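Local coordinates for chromosome segregation protein smc (Pyrococcus furiosus, PDB 3KTA), which binds and hydrolyses ATP in the ABC-type head formed by its two terminal segments, has adenylate kinase activity, and probably acts in chromosome condensation and partitioning, at the interface of chains A and B. Residues are numbered along the deposited sequence; one frame, centred on the assembly and turned at random. Chains: chain A, Chromosome segregation protein smc; chain B, Chromosome segregation protein smc.

The interface of chains A and B. Residues chain A 14-15, 37-39; chain B 139-141, 146-147.
The aromatic ring of A:Tyr15 takes B:Ser146 CB, the side-chain methylene, against one face, 3.5 Å from the ring centroid and displaced toward the rim in a CH-pi contact. At the phenol end, B:Val139 CG1 lies 3.5 Å from A:Tyr15 OH, the two side chains crossing at about a right angle. The same hydroxyl donates to A:Gly38 O over 2.8 Å, approaching from above the carbonyl plane, and so ties the ring to the phosphate-binding loop. The arrangement illustrates how a small polar residue can join two segments. With its OG anti to the carbonyl carbon (chi1 -60°), B:Ser146 reaches A:Ser37 O as a donor over 2.7 Å and shares a hydrogen bond of undecided direction with A:Ser14 OG, also 2.7 Å. Its backbone N gives A:Ser14 O a nearly straight bond (174° at H). Thus two bonds grip the serine hydroxyl while the ring packs against its methylene. Beside them, the selenomethionine B:Met141 brings CE to 3.7 Å from A:Ser37 O, and B:Val139 packs on A:Lys39 CG. An alanine in place of A:Tyr15 would probably leave B:Ser146 CB without its aromatic cover and A:Gly38 O without its phenol donor. Here the C-terminal segment, through its paired strands 135-142 and 145-150, braces the Walker A P-loop of the N-terminal segment, joining the halves of one ATPase head beside the nucleotide site.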
loop_
_atom_site.group_PDB
_atom_site.type_symbol
_atom_site.label_atom_id
_atom_site.label_comp_id
_atom_site.label_asym_id
_atom_site.label_seq_id
_atom_site.Cartn_x
_atom_site.Cartn_y
_atom_site.Cartn_z
ATOM N N SER A 14 -17.866 0.408 7.366
ATOM C CA SER A 14 -18.585 -0.764 7.870
ATOM C C SER A 14 -18.289 -1.174 9.327
ATOM O O SER A 14 -18.810 -2.188 9.807
ATOM C CB SER A 14 -18.300 -1.963 6.961
ATOM O OG SER A 14 -16.901 -2.234 6.937
ATOM N N TYR A 15 -17.467 -0.408 10.038
ATOM C CA TYR A 15 -16.972 -0.876 11.341
ATOM C C TYR A 15 -17.828 -0.591 12.584
ATOM O O TYR A 15 -17.478 -1.010 13.698
ATOM C CB TYR A 15 -15.487 -0.511 11.544
ATOM C CG TYR A 15 -14.623 -1.489 10.774
ATOM C CD1 TYR A 15 -14.229 -2.698 11.341
ATOM C CD2 TYR A 15 -14.276 -1.238 9.460
ATOM C CE1 TYR A 15 -13.472 -3.618 10.620
ATOM C CE2 TYR A 15 -13.540 -2.148 8.732
ATOM C CZ TYR A 15 -13.142 -3.333 9.313
ATOM O OH TYR A 15 -12.406 -4.230 8.577
ATOM N N SER A 37 -16.195 -8.481 3.321
ATOM C CA SER A 37 -16.215 -8.483 4.783
ATOM C C SER A 37 -15.781 -7.160 5.424
ATOM O O SER A 37 -16.068 -6.932 6.605
ATOM C CB SER A 37 -15.379 -9.627 5.347
ATOM O OG SER A 37 -14.045 -9.529 4.884
ATOM N N GLY A 38 -15.103 -6.313 4.647
ATOM C CA GLY A 38 -14.624 -5.021 5.134
ATOM C C GLY A 38 -13.109 -4.793 5.115
ATOM O O GLY A 38 -12.602 -3.904 5.814
ATOM N N LYS A 39 -12.378 -5.578 4.329
ATOM C CA LYS A 39 -10.911 -5.496 4.331
ATOM C C LYS A 39 -10.390 -4.175 3.754
ATOM O O LYS A 39 -9.588 -3.464 4.394
ATOM C CB LYS A 39 -10.309 -6.702 3.595
ATOM C CG LYS A 39 -10.728 -8.049 4.194
ATOM C CD LYS A 39 -10.088 -9.209 3.418
ATOM C CE LYS A 39 -10.447 -9.196 1.928
ATOM N NZ LYS A 39 -11.867 -9.565 1.671
ATOM N N VAL B 139 -10.880 -10.472 9.165
ATOM C CA VAL B 139 -12.046 -9.604 9.038
ATOM C C VAL B 139 -13.299 -10.439 8.734
ATOM O O VAL B 139 -13.265 -11.367 7.918
ATOM C CB VAL B 139 -11.851 -8.554 7.918
ATOM C CG1 VAL B 139 -13.034 -7.606 7.860
ATOM C CG2 VAL B 139 -10.563 -7.769 8.132
ATOM N N SER B 140 -14.409 -10.121 9.391
ATOM C CA SER B 140 -15.669 -10.793 9.073
ATOM C C SER B 140 -16.832 -9.828 9.248
ATOM O O SER B 140 -16.733 -8.845 9.992
ATOM C CB SER B 140 -15.865 -12.048 9.936
ATOM O OG SER B 140 -15.963 -11.721 11.308
HETATM N N MSE B 141 -17.932 -10.102 8.556
HETATM C CA MSE B 141 -19.105 -9.248 8.661
HETATM C C MSE B 141 -20.291 -10.007 9.234
HETATM O O MSE B 141 -20.596 -11.124 8.808
HETATM C CB MSE B 141 -19.478 -8.663 7.306
HETATM C CG MSE B 141 -20.697 -7.767 7.388
HETATM SE SE MSE B 141 -20.995 -6.797 5.773
HETATM C CE MSE B 141 -19.441 -5.594 5.853
ATOM N N SER B 146 -18.585 -4.924 10.216
ATOM C CA SER B 146 -17.284 -5.594 10.142
ATOM C C SER B 146 -16.666 -5.669 11.522
ATOM O O SER B 146 -16.866 -4.778 12.342
ATOM C CB SER B 146 -16.319 -4.828 9.238
ATOM O OG SER B 146 -16.799 -4.721 7.915
ATOM N N LYS B 147 -15.908 -6.728 11.776
ATOM C CA LYS B 147 -15.119 -6.807 13.000
ATOM C C LYS B 147 -13.788 -7.484 12.700
ATOM O O LYS B 147 -13.675 -8.278 11.761
ATOM C CB LYS B 147 -15.869 -7.545 14.113
ATOM C CG LYS B 147 -15.785 -9.061 14.028
ATOM C CD LYS B 147 -16.491 -9.727 15.209
ATOM C CE LYS B 147 -15.747 -9.511 16.518
ATOM N NZ LYS B 147 -16.529 -10.032 17.682
#